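Local structure of uncharacterized protein HtdX (Mycobacterium tuberculosis, 4OOB) at residues 15-20 with 87-92; 37-42 with 79-84; 43-48 with 121-126; 73-78 with 117-122. The protein catalyses the reversible hydration of trans-2-enoyl-CoA to (3R)-3-hydroxyacyl-CoA, accepting a broad range of chain lengths with a preference for C8 to C12 substrates. All coordinates share one frame; numbering follows the deposited sequence.

How the contacts relate
All four contacts belong to the part of the hotdog fold in which antiparallel strands curve around helix 43-57. Contact 1 joins edge strand 12-18 to strand 86-99; contact 4 joins strands 69-77 and 116-128 farther across the same sheet, the two centres about 14 Å apart. Contact 3 sets the helix start against strand 116-128 and shares Gln121 and Val122 with contact 4, their centres about 9 Å apart. Contact 2 pairs loops before the helix and after strand 69-77, meeting contact 1 through Ile19 and Ile81 and contact 4 through Leu41 and Trp119. The first segments of contacts 1, 2 and 3 precede strand 69-77, so these contacts tie the N-terminal region to later strands and loops.

Contact 1: 15-20 with 87-92; sequences EELPID and VGVRVR
Glu15 brings its carbonyl O to 3.7 Å from Gly88 CA, at the point where the chain turns a corner on the edge strand of the hotdog-fold sheet within this chain. The side chain of Glu15 points away from strand 86-99, as that of Glu16 does, and both carboxylates suit this exposed side. Glu16 adds a backbone CA-H...O contact, its CA lying 3.5 Å from Val87 O. Leu17 is the residue that pairs: with Val87 it forms an antiparallel hydrogen-bonded pair, Leu17 N giving to Val87 O at 2.8 Å and Val87 N returning the bond to Leu17 O at 2.7 Å. The short strand 16-18 runs at 121° to its partner, so the two diverge from this pair; on the N-terminal side of the corner, Val14 pairs with Val89. Leu17 turns its side chain to the same side of the sheet as Val87, where Leu47 of helix 43-57 covers both, and a branched apolar residue fits this inner side well. Leu17 CG is anti to the backbone N (chi1 -166°), and Leu17 CD2 lies 4.1 Å from Val89 CG2. Val87 holds CG2 between its own backbone N and carbonyl carbon, and that methyl packs 3.8 Å from Leu17 CB. Past the strand, Ile19 reaches back, its side chain at about a right angle to that of Val87, and sets CD1 4.2 Å from Val87 CG1.

Contact 2: 37-42 with 79-84; sequences NQVPLT and RPIAVT
Val39 and Ile81 form the close-packed heart of this meeting of two loops. Val39 N donates to Ile81 O at 2.9 Å, nearly straight out from the carbonyl. Two residues along on each segment, Val83 N gives an almost linear bond to Asn37 O, also 2.9 Å. Gln38 and Ala82 sit between these bonds as a single backbone bridge. Beside the bridge the branched side chains cross obliquely: Val39 CG2 packs 3.9 Å from Ile81 CB, while Val39 CG1 lies at the same distance from Val83 CG2. Beta-branched residues suit this place because they fill it close to the backbone. A water continues the pairing beyond the direct bonds, giving a hydrogen to Val39 O at 2.9 Å and accepting one from Ile81 N at 2.8 Å. The outer side is looser. Gln38, exposed and bent at chi2 (-87°), lies alongside Pro80 and points the same way, its CD 3.5 Å from Pro80 CB. This is contact with an aliphatic ring, and the long polar chain can cover it while remaining in solvent. On the inner side, Val39 meets Val24 and Val83 meets Pro21, both of helix 21-31, while Ile81 rests on Ala118 and Trp119 of strand 116-128.

Contact 3: 43-48 with 121-126; sequences YPFALT and QVTTFL
Phe45 enters the hotdog core from the first turns of helix 43-57 and meets Gln121, Thr123 and Phe125, which line up on one side of strand 116-128. The axes of the two segments approach to 10.7 Å, at 72°, so long side chains must span the distance, and a phenylalanine suits the task. Its CG is anti to the backbone N (chi1 180°), which starts the ring out toward the strand.

The polar-to-ring contacts are all at the edge of Phe45. The amide of Gln121 lies at the CD1 corner, its plane turned 72° from the ring, with Gln121 CD 3.8 Å from Phe45 CD1. The glutamine chain is extended beyond CG, which carries the amide that far from its strand. Farther round the rim, Thr123 OG1 is 3.8 Å from Phe45 CE1, and the two side chains meet at about a right angle.

The apolar contact is lighter: Phe45 CZ and Phe125 CZ approach to 4.5 Å. Phe45 also meets the ring of Phe49 one turn on, while Phe125 meets His70.

Hydrogen bonds lie within the helix and do not cross to the strand. Pro44, which lacks an N-H to satisfy, suits the first turn, and its carbonyl O receives two donors: Thr48 N at 3.1 Å and Thr48 OG1 at 2.8 Å.

Contact 4: 73-78 with 117-122; sequences NHITQY and VAWHQV
Ile75 overlaps the indole of Trp119, holding CG2 3.3 Å above the ring plane and offset toward the rim, while CG1 and CD1 each come to 3.6 Å from Trp119 CZ2. The two are diagonal neighbours on antiparallel strands of the hotdog sheet, on the side turned to helix 43-57, where a branched aliphatic chain and a large ring pack well. Trp119 has CG anti to the backbone N (chi1 -172°), and its NE1 donates to Leu41 O, which helps hold the ring in this rotation. Gln77, its direct partner in a non-hydrogen-bonded pair, comes at the indole edge with OE1 3.7 Å from Trp119 CD1, while its NE2 bonds to Asp210 O.

The strands run nearly antiparallel (167°), and two hydrogen-bonded pairs join them. His74 and Val122 exchange bonds, His74 N to Val122 O being 2.7 Å. Thr76 and His120 exchange two more, Thr76 N to His120 O at 2.8 Å. On this other side of the sheet the side chains are partly exposed and more polar: His74 is held at both nitrogens, by Ser215 and Glu72, and His120 at ND1 by Asn110.

Farther along, Ala118 and Trp119 both face Val111 of strand 102-113, the other neighbour of strand 116-128, in a classic beta bulge. Tyr78 lies beside the His120 side chain, pointing the same way, its CE2 4.1 Å from His120 CB; Thr76 CG2 lies over one face of the Tyr78 ring, offset toward the rim. A further bond runs from Tyr78 N to Ala118 O, 2.7 Å and bent to 142° at the hydrogen.

Contact 1: 15-20 with 87-92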
# COMPACT_ATOMS: atom_id res chain seq x y z
N GLU A 15 -10.97 11.03 -16.56
CA GLU A 15 -11.00 10.67 -17.97
C GLU A 15 -9.70 10.14 -18.49
O GLU A 15 -9.65 9.08 -19.10
CB GLU A 15 -11.37 11.89 -18.83
CG GLU A 15 -12.85 12.05 -19.02
CD GLU A 15 -13.42 10.90 -19.80
OE1 GLU A 15 -14.20 10.11 -19.21
OE2 GLU A 15 -13.03 10.77 -20.98
N GLU A 16 -8.66 10.92 -18.32
CA GLU A 16 -7.39 10.59 -18.92
C GLU A 16 -6.36 11.20 -18.03
O GLU A 16 -6.29 12.43 -17.89
CB GLU A 16 -7.28 11.12 -20.36
CG GLU A 16 -5.88 10.96 -20.97
CD GLU A 16 -5.88 10.82 -22.49
OE1 GLU A 16 -6.61 9.95 -22.99
OE2 GLU A 16 -5.12 11.56 -23.18
N LEU A 17 -5.60 10.33 -17.39
CA LEU A 17 -4.60 10.73 -16.43
C LEU A 17 -3.26 10.34 -17.06
O LEU A 17 -3.03 9.14 -17.35
CB LEU A 17 -4.84 10.01 -15.10
CG LEU A 17 -4.11 10.55 -13.88
CD1 LEU A 17 -4.69 11.89 -13.49
CD2 LEU A 17 -4.18 9.56 -12.75
N PRO A 18 -2.41 11.35 -17.35
CA PRO A 18 -1.08 11.04 -17.88
C PRO A 18 -0.16 10.51 -16.79
O PRO A 18 -0.39 10.72 -15.62
CB PRO A 18 -0.56 12.40 -18.40
CG PRO A 18 -1.34 13.43 -17.65
CD PRO A 18 -2.66 12.80 -17.24
N ILE A 19 0.87 9.79 -17.21
CA ILE A 19 1.86 9.29 -16.28
C ILE A 19 3.14 10.07 -16.53
O ILE A 19 3.64 10.10 -17.64
CB ILE A 19 2.03 7.77 -16.46
CG1 ILE A 19 0.79 7.07 -15.88
CG2 ILE A 19 3.33 7.26 -15.84
CD1 ILE A 19 0.56 5.65 -16.36
N ASP A 20 3.64 10.71 -15.48
CA ASP A 20 4.95 11.29 -15.49
C ASP A 20 6.08 10.27 -15.24
O ASP A 20 6.27 9.82 -14.10
CB ASP A 20 5.06 12.37 -14.44
CG ASP A 20 6.40 13.03 -14.48
OD1 ASP A 20 7.14 12.79 -15.46
OD2 ASP A 20 6.74 13.77 -13.53
N VAL A 87 -4.13 6.96 -18.47
CA VAL A 87 -5.10 6.01 -17.87
C VAL A 87 -6.47 6.55 -17.51
O VAL A 87 -6.59 7.69 -17.09
CB VAL A 87 -4.53 5.29 -16.60
CG1 VAL A 87 -3.36 4.42 -16.96
CG2 VAL A 87 -4.18 6.25 -15.50
N GLY A 88 -7.50 5.74 -17.68
CA GLY A 88 -8.84 6.08 -17.17
C GLY A 88 -8.87 5.61 -15.72
O GLY A 88 -8.35 4.57 -15.40
N VAL A 89 -9.46 6.40 -14.85
CA VAL A 89 -9.55 6.03 -13.44
C VAL A 89 -10.98 6.16 -12.96
O VAL A 89 -11.64 7.17 -13.15
CB VAL A 89 -8.62 6.94 -12.59
CG1 VAL A 89 -8.68 6.58 -11.12
CG2 VAL A 89 -7.20 6.84 -13.07
N ARG A 90 -11.48 5.12 -12.32
CA ARG A 90 -12.74 5.20 -11.62
C ARG A 90 -12.55 4.62 -10.23
O ARG A 90 -11.99 3.56 -10.11
CB ARG A 90 -13.83 4.41 -12.36
CG ARG A 90 -15.25 4.65 -11.82
CD ARG A 90 -16.25 3.61 -12.35
NE ARG A 90 -15.56 2.95 -13.44
CZ ARG A 90 -15.29 1.64 -13.56
NH1 ARG A 90 -15.81 0.72 -12.71
NH2 ARG A 90 -14.53 1.28 -14.62
N VAL A 91 -13.07 5.31 -9.21
CA VAL A 91 -12.95 4.90 -7.80
C VAL A 91 -14.31 4.83 -7.13
O VAL A 91 -15.16 5.69 -7.36
CB VAL A 91 -12.20 5.96 -6.97
CG1 VAL A 91 -12.03 5.48 -5.52
CG2 VAL A 91 -10.87 6.32 -7.60
N ARG A 92 -14.52 3.85 -6.26
CA ARG A 92 -15.67 3.93 -5.37
C ARG A 92 -15.42 3.38 -3.99
O ARG A 92 -14.50 2.57 -3.77
CB ARG A 92 -16.92 3.34 -6.02
CG ARG A 92 -16.86 1.86 -6.29
CD ARG A 92 -17.71 1.02 -5.34
NE ARG A 92 -18.79 0.38 -6.06
CZ ARG A 92 -19.89 -0.18 -5.54
NH1 ARG A 92 -20.12 -0.22 -4.22
NH2 ARG A 92 -20.77 -0.70 -6.38

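Contact 2: 37-42 with 79-84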
# COMPACT_ATOMS: atom_id res chain seq x y z
N ASN A 37 10.13 0.15 -18.77
CA ASN A 37 8.96 0.47 -19.64
C ASN A 37 7.63 0.26 -18.94
O ASN A 37 6.71 1.03 -19.21
CB ASN A 37 8.94 -0.32 -20.97
CG ASN A 37 10.18 -0.08 -21.81
OD1 ASN A 37 10.75 1.03 -21.86
ND2 ASN A 37 10.64 -1.14 -22.45
N GLN A 38 7.52 -0.77 -18.08
CA GLN A 38 6.28 -1.02 -17.29
C GLN A 38 6.37 -0.37 -15.92
O GLN A 38 7.36 -0.51 -15.22
CB GLN A 38 5.99 -2.48 -16.93
CG GLN A 38 6.60 -3.60 -17.72
CD GLN A 38 5.77 -3.94 -18.89
OE1 GLN A 38 5.50 -5.11 -19.17
NE2 GLN A 38 5.35 -2.92 -19.58
N VAL A 39 5.30 0.27 -15.47
CA VAL A 39 5.28 0.73 -14.09
C VAL A 39 5.31 -0.49 -13.18
O VAL A 39 4.76 -1.54 -13.54
CB VAL A 39 4.04 1.59 -13.76
CG1 VAL A 39 4.01 2.82 -14.68
CG2 VAL A 39 2.77 0.78 -13.85
N PRO A 40 5.95 -0.35 -12.02
CA PRO A 40 5.87 -1.38 -11.00
C PRO A 40 4.44 -1.73 -10.59
O PRO A 40 3.58 -0.88 -10.55
CB PRO A 40 6.58 -0.74 -9.80
CG PRO A 40 7.44 0.35 -10.39
CD PRO A 40 6.64 0.86 -11.55
N LEU A 41 4.23 -2.99 -10.26
CA LEU A 41 2.89 -3.52 -9.96
C LEU A 41 2.10 -2.66 -8.99
O LEU A 41 0.93 -2.46 -9.19
CB LEU A 41 3.04 -4.95 -9.42
CG LEU A 41 1.79 -5.65 -8.91
CD1 LEU A 41 0.76 -5.89 -10.01
CD2 LEU A 41 2.17 -6.96 -8.21
N THR A 42 2.75 -2.15 -7.94
CA THR A 42 2.09 -1.32 -6.90
C THR A 42 1.99 0.20 -7.22
O THR A 42 1.38 0.95 -6.46
CB THR A 42 2.85 -1.48 -5.54
OG1 THR A 42 4.26 -1.19 -5.71
CG2 THR A 42 2.68 -2.87 -5.00
N ARG A 79 -3.08 -6.60 -17.14
CA ARG A 79 -1.92 -6.41 -17.96
C ARG A 79 -1.13 -5.22 -17.48
O ARG A 79 -1.70 -4.28 -16.98
CB ARG A 79 -2.29 -6.24 -19.44
CG ARG A 79 -3.28 -5.13 -19.76
CD ARG A 79 -2.93 -4.37 -21.05
NE ARG A 79 -2.17 -3.14 -20.73
CZ ARG A 79 -1.70 -2.24 -21.59
NH1 ARG A 79 -1.88 -2.36 -22.90
NH2 ARG A 79 -1.04 -1.19 -21.12
N PRO A 80 0.18 -5.24 -17.68
CA PRO A 80 1.08 -4.17 -17.30
C PRO A 80 0.72 -2.85 -17.92
O PRO A 80 0.26 -2.79 -19.04
CB PRO A 80 2.44 -4.61 -17.87
CG PRO A 80 2.34 -6.09 -18.03
CD PRO A 80 0.90 -6.37 -18.29
N ILE A 81 0.95 -1.80 -17.18
CA ILE A 81 0.70 -0.46 -17.65
C ILE A 81 2.04 0.18 -18.04
O ILE A 81 3.00 0.15 -17.27
CB ILE A 81 0.02 0.38 -16.55
CG1 ILE A 81 -1.38 -0.18 -16.27
CG2 ILE A 81 -0.07 1.84 -16.96
CD1 ILE A 81 -1.97 0.37 -14.98
N ALA A 82 2.08 0.71 -19.26
CA ALA A 82 3.29 1.31 -19.75
C ALA A 82 3.44 2.70 -19.12
O ALA A 82 2.48 3.39 -18.81
CB ALA A 82 3.31 1.37 -21.28
N VAL A 83 4.68 3.06 -18.88
CA VAL A 83 5.04 4.40 -18.50
C VAL A 83 4.46 5.40 -19.55
O VAL A 83 4.08 6.51 -19.22
CB VAL A 83 6.57 4.41 -18.39
CG1 VAL A 83 7.16 5.79 -18.47
CG2 VAL A 83 6.96 3.72 -17.10
N THR A 84 4.36 4.96 -20.80
CA THR A 84 3.86 5.81 -21.91
C THR A 84 2.34 5.85 -22.02
O THR A 84 1.82 6.64 -22.77
CB THR A 84 4.43 5.36 -23.27
OG1 THR A 84 4.10 3.99 -23.52
CG2 THR A 84 5.93 5.49 -23.28
O HOH W 1 2.22 -2.36 -14.70

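Contact 3: 43-48 with 121-126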
# COMPACT_ATOMS: atom_id res chain seq x y z
N TYR A 43 2.59 0.65 -8.33
CA TYR A 43 2.73 2.08 -8.57
C TYR A 43 1.38 2.80 -8.77
O TYR A 43 1.23 3.95 -8.38
CB TYR A 43 3.70 2.37 -9.74
CG TYR A 43 3.63 3.82 -10.15
CD1 TYR A 43 4.29 4.77 -9.41
CD2 TYR A 43 2.87 4.24 -11.23
CE1 TYR A 43 4.19 6.10 -9.73
CE2 TYR A 43 2.78 5.57 -11.56
CZ TYR A 43 3.43 6.49 -10.78
OH TYR A 43 3.39 7.85 -11.02
N PRO A 44 0.40 2.11 -9.40
CA PRO A 44 -0.87 2.79 -9.63
C PRO A 44 -1.61 3.09 -8.34
O PRO A 44 -2.54 3.90 -8.37
CB PRO A 44 -1.65 1.81 -10.52
CG PRO A 44 -0.60 1.04 -11.21
CD PRO A 44 0.51 0.88 -10.21
N PHE A 45 -1.18 2.51 -7.22
CA PHE A 45 -1.66 3.00 -5.95
C PHE A 45 -1.28 4.47 -5.79
O PHE A 45 -2.14 5.30 -5.46
CB PHE A 45 -1.16 2.18 -4.74
CG PHE A 45 -1.67 2.70 -3.42
CD1 PHE A 45 -2.80 2.14 -2.81
CD2 PHE A 45 -1.04 3.73 -2.77
CE1 PHE A 45 -3.28 2.62 -1.60
CE2 PHE A 45 -1.53 4.24 -1.56
CZ PHE A 45 -2.63 3.66 -0.96
N ALA A 46 -0.02 4.80 -5.97
CA ALA A 46 0.38 6.23 -5.82
C ALA A 46 -0.30 7.12 -6.85
O ALA A 46 -0.83 8.19 -6.56
CB ALA A 46 1.88 6.38 -5.88
N LEU A 47 -0.34 6.64 -8.08
CA LEU A 47 -0.88 7.45 -9.15
C LEU A 47 -2.35 7.86 -8.93
O LEU A 47 -2.75 8.98 -9.28
CB LEU A 47 -0.78 6.63 -10.44
CG LEU A 47 -1.27 7.24 -11.76
CD1 LEU A 47 -0.35 8.37 -12.24
CD2 LEU A 47 -1.37 6.13 -12.80
N THR A 48 -3.15 6.92 -8.42
CA THR A 48 -4.59 7.10 -8.26
C THR A 48 -4.97 7.70 -6.93
O THR A 48 -6.08 8.16 -6.77
CB THR A 48 -5.39 5.78 -8.49
OG1 THR A 48 -5.03 4.80 -7.52
CG2 THR A 48 -5.16 5.19 -9.90
N GLN A 121 -7.91 -2.47 -7.95
CA GLN A 121 -7.51 -2.50 -6.56
C GLN A 121 -8.66 -2.34 -5.53
O GLN A 121 -9.54 -1.54 -5.71
CB GLN A 121 -6.48 -1.44 -6.33
CG GLN A 121 -6.09 -1.21 -4.89
CD GLN A 121 -5.03 -0.13 -4.80
OE1 GLN A 121 -3.88 -0.45 -4.60
NE2 GLN A 121 -5.41 1.13 -5.03
N VAL A 122 -8.57 -3.13 -4.45
CA VAL A 122 -9.36 -2.98 -3.24
C VAL A 122 -8.38 -2.66 -2.08
O VAL A 122 -7.47 -3.43 -1.73
CB VAL A 122 -10.20 -4.22 -2.90
CG1 VAL A 122 -11.21 -3.88 -1.80
CG2 VAL A 122 -10.97 -4.77 -4.14
N THR A 123 -8.57 -1.46 -1.54
CA THR A 123 -7.79 -0.93 -0.50
C THR A 123 -8.76 -0.77 0.64
O THR A 123 -9.83 -0.16 0.48
CB THR A 123 -7.30 0.49 -0.87
OG1 THR A 123 -6.33 0.41 -1.93
CG2 THR A 123 -6.73 1.24 0.38
N THR A 124 -8.37 -1.24 1.80
CA THR A 124 -9.18 -1.09 2.95
C THR A 124 -8.41 -0.25 3.94
O THR A 124 -7.32 -0.61 4.36
CB THR A 124 -9.51 -2.49 3.49
OG1 THR A 124 -10.29 -3.15 2.51
CG2 THR A 124 -10.32 -2.44 4.72
N PHE A 125 -9.00 0.87 4.30
CA PHE A 125 -8.53 1.72 5.37
C PHE A 125 -9.42 1.60 6.61
O PHE A 125 -10.65 1.44 6.50
CB PHE A 125 -8.45 3.18 4.89
CG PHE A 125 -7.17 3.52 4.20
CD1 PHE A 125 -5.99 3.58 4.91
CD2 PHE A 125 -7.15 3.81 2.86
CE1 PHE A 125 -4.80 3.91 4.27
CE2 PHE A 125 -5.96 4.11 2.22
CZ PHE A 125 -4.78 4.14 2.92
N LEU A 126 -8.76 1.59 7.76
CA LEU A 126 -9.37 1.70 9.10
C LEU A 126 -9.24 3.16 9.54
O LEU A 126 -8.11 3.71 9.67
CB LEU A 126 -8.66 0.79 10.14
CG LEU A 126 -9.20 0.85 11.59
CD1 LEU A 126 -10.55 0.18 11.73
CD2 LEU A 126 -8.24 0.23 12.57

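Contact 4: 73-78 with 117-122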
# COMPACT_ATOMS: atom_id res chain seq x y z
N ASN A 73 -4.84 -4.69 1.16
CA ASN A 73 -4.75 -4.25 -0.20
C ASN A 73 -4.71 -5.41 -1.15
O ASN A 73 -3.86 -6.30 -0.99
CB ASN A 73 -3.49 -3.41 -0.42
CG ASN A 73 -3.70 -2.36 -1.49
OD1 ASN A 73 -3.19 -2.47 -2.63
ND2 ASN A 73 -4.47 -1.37 -1.16
N HIS A 74 -5.60 -5.39 -2.14
CA HIS A 74 -5.66 -6.46 -3.13
C HIS A 74 -5.57 -5.83 -4.50
O HIS A 74 -6.44 -5.00 -4.88
CB HIS A 74 -6.94 -7.29 -3.02
CG HIS A 74 -7.11 -7.91 -1.68
ND1 HIS A 74 -6.52 -9.11 -1.34
CD2 HIS A 74 -7.75 -7.47 -0.57
CE1 HIS A 74 -6.82 -9.40 -0.09
NE2 HIS A 74 -7.55 -8.41 0.40
N ILE A 75 -4.51 -6.18 -5.22
CA ILE A 75 -4.28 -5.60 -6.55
C ILE A 75 -4.42 -6.76 -7.51
O ILE A 75 -3.83 -7.81 -7.30
CB ILE A 75 -2.86 -5.01 -6.66
CG1 ILE A 75 -2.84 -3.63 -6.00
CG2 ILE A 75 -2.39 -4.91 -8.11
CD1 ILE A 75 -1.42 -3.17 -5.62
N THR A 76 -5.23 -6.58 -8.53
CA THR A 76 -5.26 -7.55 -9.62
C THR A 76 -4.81 -6.87 -10.91
O THR A 76 -5.52 -6.02 -11.42
CB THR A 76 -6.67 -8.16 -9.80
OG1 THR A 76 -7.08 -8.77 -8.55
CG2 THR A 76 -6.67 -9.22 -10.86
N GLN A 77 -3.62 -7.22 -11.41
CA GLN A 77 -3.13 -6.66 -12.66
C GLN A 77 -3.45 -7.58 -13.82
O GLN A 77 -2.88 -8.64 -13.88
CB GLN A 77 -1.60 -6.43 -12.58
CG GLN A 77 -1.00 -5.79 -13.82
CD GLN A 77 0.44 -5.39 -13.61
OE1 GLN A 77 0.76 -4.33 -13.07
NE2 GLN A 77 1.31 -6.26 -14.01
N TYR A 78 -4.31 -7.15 -14.76
CA TYR A 78 -4.68 -7.96 -15.95
C TYR A 78 -3.63 -7.80 -17.02
O TYR A 78 -3.36 -8.72 -17.76
CB TYR A 78 -6.08 -7.56 -16.48
CG TYR A 78 -7.15 -7.81 -15.43
CD1 TYR A 78 -7.64 -9.10 -15.19
CD2 TYR A 78 -7.64 -6.77 -14.66
CE1 TYR A 78 -8.60 -9.35 -14.20
CE2 TYR A 78 -8.60 -6.99 -13.66
CZ TYR A 78 -9.08 -8.29 -13.42
OH TYR A 78 -10.00 -8.51 -12.43
N VAL A 117 -9.85 -2.77 -18.67
CA VAL A 117 -9.28 -2.64 -17.32
C VAL A 117 -7.94 -3.38 -17.23
O VAL A 117 -7.88 -4.60 -17.32
CB VAL A 117 -10.25 -3.12 -16.20
CG1 VAL A 117 -9.60 -2.99 -14.83
CG2 VAL A 117 -11.54 -2.32 -16.21
N ALA A 118 -6.88 -2.63 -17.01
CA ALA A 118 -5.56 -3.21 -16.88
C ALA A 118 -5.25 -3.56 -15.45
O ALA A 118 -4.53 -4.51 -15.21
CB ALA A 118 -4.53 -2.27 -17.41
N TRP A 119 -5.82 -2.83 -14.50
CA TRP A 119 -5.36 -2.89 -13.11
C TRP A 119 -6.51 -2.49 -12.17
O TRP A 119 -7.15 -1.46 -12.36
CB TRP A 119 -4.13 -1.97 -12.98
CG TRP A 119 -3.29 -1.96 -11.67
CD1 TRP A 119 -2.07 -2.58 -11.46
CD2 TRP A 119 -3.57 -1.24 -10.46
NE1 TRP A 119 -1.57 -2.28 -10.20
CE2 TRP A 119 -2.47 -1.47 -9.56
CE3 TRP A 119 -4.62 -0.44 -10.06
CZ2 TRP A 119 -2.42 -0.93 -8.30
CZ3 TRP A 119 -4.59 0.10 -8.81
CH2 TRP A 119 -3.49 -0.14 -7.92
N HIS A 120 -6.74 -3.34 -11.18
CA HIS A 120 -7.86 -3.22 -10.27
C HIS A 120 -7.36 -3.29 -8.83
O HIS A 120 -6.53 -4.15 -8.50
CB HIS A 120 -8.84 -4.39 -10.55
CG HIS A 120 -10.04 -4.41 -9.65
ND1 HIS A 120 -11.21 -3.74 -9.95
CD2 HIS A 120 -10.24 -5.02 -8.47
CE1 HIS A 120 -12.07 -3.92 -8.96
NE2 HIS A 120 -11.51 -4.69 -8.06
N GLN A 121 -7.91 -2.47 -7.95
CA GLN A 121 -7.51 -2.50 -6.56
C GLN A 121 -8.66 -2.34 -5.53
O GLN A 121 -9.54 -1.54 -5.71
CB GLN A 121 -6.48 -1.44 -6.33
CG GLN A 121 -6.09 -1.21 -4.89
CD GLN A 121 -5.03 -0.13 -4.80
OE1 GLN A 121 -3.88 -0.45 -4.60
NE2 GLN A 121 -5.41 1.13 -5.03
N VAL A 122 -8.57 -3.13 -4.45
CA VAL A 122 -9.36 -2.98 -3.24
C VAL A 122 -8.38 -2.66 -2.08
O VAL A 122 -7.47 -3.43 -1.73
CB VAL A 122 -10.20 -4.22 -2.90
CG1 VAL A 122 -11.21 -3.88 -1.80
CG2 VAL A 122 -10.97 -4.77 -4.14